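Protein induced by osmotic stress (PDB 5YWN) probably reduces carbonyl compounds such as haloketones to alcohols with NADPH, as a member of the dihydroflavonol-4-reductase subfamily of NAD(P)-dependent epimerases and dehydratases. Local coordinates at residues Y194-Q199 and F316-S321; E214-V219 and V323-Q328. The protein carries 1 engineered substitution. All blocks are in the same frame, centred on the assembly; numbering follows the deposited sequence.

Contact 1 (Y194-Q199 and F316-S321). With NAP (NADP nicotinamide-adenine-dinucleotide phosphate), chain B.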
loop_
_atom_site.group_PDB
_atom_site.type_symbol
_atom_site.label_atom_id
_atom_site.label_comp_id
_atom_site.label_asym_id
_atom_site.label_seq_id
_atom_site.Cartn_x
_atom_site.Cartn_y
_atom_site.Cartn_z
ATOM N N TYR A 194 7.551 -3.631 0.980
ATOM C CA TYR A 194 7.698 -2.402 1.739
ATOM C C TYR A 194 7.656 -1.178 0.809
ATOM O O TYR A 194 8.323 -1.120 -0.172
ATOM C CB TYR A 194 9.002 -2.358 2.516
ATOM C CG TYR A 194 9.106 -3.220 3.706
ATOM C CD1 TYR A 194 8.396 -2.953 4.821
ATOM C CD2 TYR A 194 9.923 -4.293 3.717
ATOM C CE1 TYR A 194 8.479 -3.715 5.923
ATOM C CE2 TYR A 194 10.022 -5.099 4.824
ATOM C CZ TYR A 194 9.280 -4.796 5.929
ATOM O OH TYR A 194 9.376 -5.542 7.039
ATOM N N ILE A 195 6.847 -0.225 1.173
ATOM C CA ILE A 195 6.661 0.945 0.368
ATOM C C ILE A 195 7.421 2.176 0.900
ATOM O O ILE A 195 7.150 2.660 1.950
ATOM C CB ILE A 195 5.174 1.287 0.198
ATOM C CG1 ILE A 195 4.370 0.101 -0.333
ATOM C CG2 ILE A 195 5.012 2.510 -0.662
ATOM C CD1 ILE A 195 2.918 0.392 -0.457
ATOM N N PHE A 196 8.345 2.653 0.097
ATOM C CA PHE A 196 9.132 3.829 0.379
ATOM C C PHE A 196 8.830 4.953 -0.638
ATOM O O PHE A 196 8.331 4.723 -1.672
ATOM C CB PHE A 196 10.648 3.573 0.369
ATOM C CG PHE A 196 11.127 2.503 1.292
ATOM C CD1 PHE A 196 10.451 2.152 2.422
ATOM C CD2 PHE A 196 12.296 1.859 1.019
ATOM C CE1 PHE A 196 10.926 1.171 3.232
ATOM C CE2 PHE A 196 12.777 0.893 1.838
ATOM C CZ PHE A 196 12.095 0.535 2.929
ATOM N N GLY A 197 9.244 6.149 -0.294
ATOM C CA GLY A 197 9.053 7.297 -1.111
ATOM C C GLY A 197 8.366 8.496 -0.483
ATOM O O GLY A 197 7.821 8.420 0.561
ATOM N N PRO A 198 8.435 9.639 -1.140
ATOM C CA PRO A 198 7.864 10.863 -0.588
ATOM C C PRO A 198 6.364 10.824 -0.444
ATOM O O PRO A 198 5.761 10.102 -1.144
ATOM C CB PRO A 198 8.242 11.908 -1.619
ATOM C CG PRO A 198 8.333 11.171 -2.883
ATOM C CD PRO A 198 8.866 9.841 -2.526
ATOM N N GLN A 199 5.819 11.558 0.510
ATOM C CA GLN A 199 4.391 11.724 0.680
ATOM C C GLN A 199 3.812 12.581 -0.423
ATOM O O GLN A 199 4.482 13.413 -0.919
ATOM C CB GLN A 199 4.068 12.406 1.988
ATOM C CG GLN A 199 4.816 11.931 3.185
ATOM C CD GLN A 199 4.248 10.684 3.785
ATOM O OE1 GLN A 199 3.110 10.630 4.133
ATOM N NE2 GLN A 199 5.062 9.701 3.932
ATOM N N PHE A 316 11.166 3.227 -10.077
ATOM C CA PHE A 316 12.087 4.093 -9.430
ATOM C C PHE A 316 13.126 3.207 -8.747
ATOM O O PHE A 316 12.804 2.239 -8.163
ATOM C CB PHE A 316 11.371 4.928 -8.382
ATOM C CG PHE A 316 10.641 6.116 -8.914
ATOM C CD1 PHE A 316 11.285 7.285 -9.120
ATOM C CD2 PHE A 316 9.326 6.047 -9.213
ATOM C CE1 PHE A 316 10.626 8.394 -9.591
ATOM C CE2 PHE A 316 8.656 7.135 -9.691
ATOM C CZ PHE A 316 9.304 8.318 -9.872
ATOM N N ASP A 317 14.376 3.566 -8.862
ATOM C CA ASP A 317 15.413 2.867 -8.151
ATOM C C ASP A 317 15.476 3.259 -6.684
ATOM O O ASP A 317 14.929 4.213 -6.301
ATOM C CB ASP A 317 16.735 2.926 -8.887
ATOM C CG ASP A 317 17.494 4.202 -8.674
ATOM O OD1 ASP A 317 17.095 5.034 -7.918
ATOM O OD2 ASP A 317 18.575 4.337 -9.255
ATOM N N PHE A 318 16.146 2.466 -5.899
ATOM C CA PHE A 318 16.143 2.608 -4.464
ATOM C C PHE A 318 16.704 3.947 -3.987
ATOM O O PHE A 318 16.155 4.578 -3.157
ATOM C CB PHE A 318 16.902 1.444 -3.841
ATOM C CG PHE A 318 17.121 1.573 -2.382
ATOM C CD1 PHE A 318 16.162 1.207 -1.508
ATOM C CD2 PHE A 318 18.300 2.011 -1.896
ATOM C CE1 PHE A 318 16.350 1.328 -0.166
ATOM C CE2 PHE A 318 18.501 2.140 -0.551
ATOM C CZ PHE A 318 17.531 1.800 0.313
ATOM N N GLU A 319 17.785 4.361 -4.580
ATOM C CA GLU A 319 18.399 5.615 -4.251
ATOM C C GLU A 319 17.441 6.781 -4.527
ATOM O O GLU A 319 17.326 7.634 -3.752
ATOM C CB GLU A 319 19.692 5.773 -5.013
ATOM C CG GLU A 319 20.369 7.094 -4.827
ATOM C CD GLU A 319 21.860 7.127 -5.130
ATOM O OE1 GLU A 319 22.399 8.191 -5.115
ATOM O OE2 GLU A 319 22.482 6.137 -5.348
ATOM N N THR A 320 16.776 6.753 -5.642
ATOM C CA THR A 320 15.870 7.803 -5.987
ATOM C C THR A 320 14.717 7.888 -4.996
ATOM O O THR A 320 14.407 8.943 -4.532
ATOM C CB THR A 320 15.404 7.740 -7.445
ATOM O OG1 THR A 320 16.512 7.651 -8.313
ATOM C CG2 THR A 320 14.650 8.980 -7.820
ATOM N N SER A 321 14.141 6.752 -4.654
ATOM C CA SER A 321 13.020 6.713 -3.744
ATOM C C SER A 321 13.454 7.251 -2.377
ATOM O O SER A 321 12.843 8.089 -1.835
ATOM C CB SER A 321 12.472 5.296 -3.635
ATOM O OG SER A 321 11.390 5.221 -2.779
HETATM P PA NAP B . -1.416 3.651 6.436
HETATM O O1A NAP B . -0.590 4.800 5.910
HETATM O O2A NAP B . -1.630 3.495 7.922
HETATM O O5B NAP B . -2.859 3.701 5.722
HETATM C C5B NAP B . -3.981 3.049 6.313
HETATM C C4B NAP B . -5.230 3.901 6.122
HETATM O O4B NAP B . -6.400 3.081 6.212
HETATM C C3B NAP B . -5.336 4.983 7.186
HETATM O O3B NAP B . -5.317 6.283 6.589
HETATM C C2B NAP B . -6.648 4.743 7.907
HETATM O O2B NAP B . -7.502 5.878 7.794
HETATM C C1B NAP B . -7.280 3.525 7.250
HETATM N N9A NAP B . -7.471 2.447 8.252
HETATM C C8A NAP B . -6.487 1.792 8.898
HETATM N N7A NAP B . -7.004 0.867 9.746
HETATM C C5A NAP B . -8.345 0.922 9.648
HETATM C C6A NAP B . -9.494 0.220 10.265
HETATM N N6A NAP B . -9.306 -0.756 11.186
HETATM N N1A NAP B . -10.736 0.588 9.879
HETATM C C2A NAP B . -10.946 1.556 8.966
HETATM N N3A NAP B . -9.945 2.230 8.371
HETATM C C4A NAP B . -8.648 1.967 8.661
HETATM O O3 NAP B . -0.791 2.280 5.869
HETATM P PN NAP B . -0.078 2.242 4.426
HETATM O O1N NAP B . 1.370 1.863 4.624
HETATM O O2N NAP B . -0.430 3.513 3.691
HETATM O O5D NAP B . -0.825 1.016 3.697
HETATM C C5D NAP B . -1.823 1.261 2.708
HETATM C C4D NAP B . -2.404 -0.060 2.220
HETATM O O4D NAP B . -1.470 -0.721 1.359
HETATM C C3D NAP B . -2.719 -0.999 3.374
HETATM O O3D NAP B . -4.123 -1.267 3.441
HETATM C C2D NAP B . -1.942 -2.273 3.109
HETATM O O2D NAP B . -2.825 -3.397 3.021
HETATM C C1D NAP B . -1.209 -2.060 1.794
HETATM N N1N NAP B . 0.231 -2.267 1.980
HETATM C C2N NAP B . 1.015 -1.228 2.295
HETATM C C3N NAP B . 2.383 -1.402 2.477
HETATM C C7N NAP B . 3.255 -0.234 2.829
HETATM O O7N NAP B . 4.390 -0.433 3.227
HETATM N N7N NAP B . 2.763 0.998 2.697
HETATM C C4N NAP B . 2.934 -2.667 2.330
HETATM C C5N NAP B . 2.100 -3.726 2.004
HETATM C C6N NAP B . 0.740 -3.497 1.833
HETATM P P2B NAP B . -7.457 7.049 8.898
HETATM O O1X NAP B . -8.841 7.650 8.848
HETATM O O2X NAP B . -7.137 6.325 10.183
HETATM O O3X NAP B . -6.361 7.967 8.411
#
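With CG of Phe-196 anti to the carbonyl carbon (chi1 -56°) and CG of Phe-318 anti to its own backbone N (chi1 172°), the CE1 edge of the second ring lies near CE2 of the first. The rings touch at these edges, CE2 of Phe-196 lying 4.1 Å from CE1 of Phe-318, each near the plane of the other; Phe-266 and Phe-235 add edge-to-face partners to this aromatic cluster. One turn further along the helix, Ser-321 OG sits 3.6 Å from Phe-196 CB, while its hydroxyl is hydrogen-bonded to Asp-237. Gly-197 sits at backbone angles where a side chain would collide with the carbonyl O before it. Asp-317 caps the helix start: its OD1 accepts from Thr-320 N at 2.9 Å and, from above the carboxylate plane, from Thr-320 OG1. The opposite side of the strand serves the cofactor. Ile-195 N donates to O7N of NADP at 3.2 Å. Ile-195 CD1 lies 3.2 Å from NADP N7N. An alanine at Ile-195 would probably open a gap where CG1 and CD1 lay against the carboxamide, leaving its rotation less restricted on that side, with the backbone bond in place. This is the nicotinamide end of the NADP site in an extended short-chain dehydrogenase/reductase, its strand backed by a C-terminal helix.

Contact 2 (E214-V219 and V323-Q328)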
loop_
_atom_site.group_PDB
_atom_site.type_symbol
_atom_site.label_atom_id
_atom_site.label_comp_id
_atom_site.label_asym_id
_atom_site.label_seq_id
_atom_site.Cartn_x
_atom_site.Cartn_y
_atom_site.Cartn_z
ATOM N N GLU A 214 8.753 5.351 7.291
ATOM C CA GLU A 214 9.569 5.665 8.407
ATOM C C GLU A 214 10.813 4.794 8.494
ATOM O O GLU A 214 11.707 5.150 9.113
ATOM C CB GLU A 214 8.768 5.649 9.681
ATOM C CG GLU A 214 9.519 5.988 10.949
ATOM C CD GLU A 214 9.925 7.441 11.053
ATOM O OE1 GLU A 214 9.432 8.260 10.271
ATOM O OE2 GLU A 214 10.757 7.728 11.908
ATOM N N MET A 215 10.816 3.647 7.849
ATOM C CA MET A 215 11.987 2.818 7.787
ATOM C C MET A 215 13.113 3.536 7.061
ATOM O O MET A 215 14.228 3.380 7.404
ATOM C CB MET A 215 11.718 1.489 7.130
ATOM C CG MET A 215 10.989 0.466 7.978
ATOM S SD MET A 215 10.279 -0.781 6.936
ATOM C CE MET A 215 11.705 -1.616 6.343
ATOM N N VAL A 216 12.790 4.270 6.035
ATOM C CA VAL A 216 13.746 5.189 5.475
ATOM C C VAL A 216 14.003 6.427 6.366
ATOM O O VAL A 216 15.104 6.705 6.715
ATOM C CB VAL A 216 13.336 5.638 4.060
ATOM C CG1 VAL A 216 14.185 6.770 3.549
ATOM C CG2 VAL A 216 13.397 4.505 3.084
ATOM N N ASN A 217 12.960 7.140 6.690
ATOM C CA ASN A 217 13.057 8.427 7.327
ATOM C C ASN A 217 13.640 8.479 8.751
ATOM O O ASN A 217 14.236 9.437 9.135
ATOM C CB ASN A 217 11.769 9.193 7.156
ATOM C CG ASN A 217 11.369 9.293 5.709
ATOM O OD1 ASN A 217 12.175 9.499 4.865
ATOM N ND2 ASN A 217 10.130 9.162 5.447
ATOM N N SER A 218 13.537 7.384 9.457
ATOM C CA SER A 218 14.095 7.219 10.753
ATOM C C SER A 218 15.638 7.316 10.779
ATOM O O SER A 218 16.194 7.562 11.785
ATOM C CB SER A 218 13.645 5.902 11.349
ATOM O OG SER A 218 14.181 4.831 10.653
ATOM N N VAL A 219 16.276 7.153 9.644
ATOM C CA VAL A 219 17.707 7.203 9.594
ATOM C C VAL A 219 18.214 8.549 10.065
ATOM O O VAL A 219 19.248 8.637 10.551
ATOM C CB VAL A 219 18.323 6.875 8.228
ATOM C CG1 VAL A 219 17.752 5.646 7.648
ATOM C CG2 VAL A 219 18.198 8.016 7.266
ATOM N N VAL A 323 16.184 9.189 -1.718
ATOM C CA VAL A 323 16.587 10.580 -1.799
ATOM C C VAL A 323 15.333 11.473 -1.845
ATOM O O VAL A 323 15.265 12.394 -1.161
ATOM C CB VAL A 323 17.508 10.882 -3.027
ATOM C CG1 VAL A 323 17.603 12.355 -3.326
ATOM C CG2 VAL A 323 18.893 10.302 -2.884
ATOM N N ASP A 324 14.363 11.117 -2.645
ATOM C CA ASP A 324 13.164 11.895 -2.777
ATOM C C ASP A 324 12.460 11.960 -1.423
ATOM O O ASP A 324 11.966 12.958 -1.077
ATOM C CB ASP A 324 12.239 11.326 -3.866
ATOM C CG ASP A 324 12.715 11.645 -5.283
ATOM O OD1 ASP A 324 13.688 12.361 -5.435
ATOM O OD2 ASP A 324 12.105 11.180 -6.228
ATOM N N SER A 325 12.436 10.861 -0.689
ATOM C CA SER A 325 11.775 10.834 0.584
ATOM C C SER A 325 12.457 11.752 1.619
ATOM O O SER A 325 11.824 12.485 2.294
ATOM C CB SER A 325 11.595 9.387 1.070
ATOM O OG SER A 325 10.996 9.298 2.318
ATOM N N ILE A 326 13.776 11.675 1.682
ATOM C CA ILE A 326 14.585 12.497 2.545
ATOM C C ILE A 326 14.574 13.979 2.217
ATOM O O ILE A 326 14.494 14.756 3.087
ATOM C CB ILE A 326 15.998 11.934 2.699
ATOM C CG1 ILE A 326 15.932 10.656 3.501
ATOM C CG2 ILE A 326 16.917 12.894 3.420
ATOM C CD1 ILE A 326 16.891 9.650 3.074
ATOM N N LYS A 327 14.629 14.314 0.948
ATOM C CA LYS A 327 14.600 15.694 0.508
ATOM C C LYS A 327 13.329 16.320 1.013
ATOM O O LYS A 327 13.371 17.376 1.509
ATOM C CB LYS A 327 14.613 15.805 -0.994
ATOM C CG LYS A 327 15.976 15.914 -1.567
ATOM C CD LYS A 327 16.035 16.097 -3.074
ATOM C CE LYS A 327 17.466 16.014 -3.565
ATOM N NZ LYS A 327 17.631 15.422 -4.927
ATOM N N GLN A 328 12.217 15.606 0.937
ATOM C CA GLN A 328 10.988 16.125 1.450
ATOM C C GLN A 328 10.994 16.400 2.938
ATOM O O GLN A 328 10.529 17.402 3.349
ATOM C CB GLN A 328 9.832 15.212 1.124
ATOM C CG GLN A 328 8.494 15.749 1.554
ATOM C CD GLN A 328 7.343 14.931 1.064
ATOM O OE1 GLN A 328 7.283 13.766 1.293
ATOM N NE2 GLN A 328 6.425 15.570 0.398
#
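Val-216 lays its CG1 methyl against CD1 of Ile-326 at 4.0 Å, the two branched side chains crossing at a slant between their helices. CG1 stands anti to the backbone N (chi1 170°), which turns this methyl toward helix 318-332. Ile-326 continues the apolar layer onto Val-275 and Phe-279, and Val-219 extends it along helix 268-278. Beside this greasy patch lies one polar link. Ser-325 OG donates to Asn-217 OD1 at 2.8 Å, arriving in the plane of the amide on a lone pair, with a C=O...donor angle of 110°. The bond therefore pairs a buried hydroxyl with the amide oxygen of a partly exposed residue. CG1 of Ile-326 comes within 4.2 Å of Asn-217 OD1, so the apolar and polar halves of the interface adjoin directly. The nearest CA atoms are those of Asn-217 and Ile-326, 6.5 Å apart. Asp-324 forms a salt bridge with Arg-239 of helix 238-250. Here helix 211-217 and the last helix pack through Val-216 and Ile-326 beside an Asn-Ser hydrogen bond, joining the helix that follows the cofactor-binding strand to the C-terminal helix of this extended short-chain reductase.

Contacts 1 and 2 lie about 9 Å apart, centre to centre, and share helix 318-332: contact 1 uses its first turn, contact 2 the turns that follow. Their other halves, strand 194-196 and helix 211-217, are successive elements, so along the chain the order is 194-199, 214-219, 316-321, 323-328 and the segments alternate. The two meet directly where Phe-196 CG packs on Val-216 CG2 at 3.5 Å, and where Gln-328 OE1 probably accepts a hydrogen bond from Gln-199 N. One C-terminal helix thus backs both the strand that touches nicotinamide and helix 211-217, which holds Ser-212 and follows Asn-210, two further NADP-binding residues, so the last helix connects the cofactor site to the end of the chain.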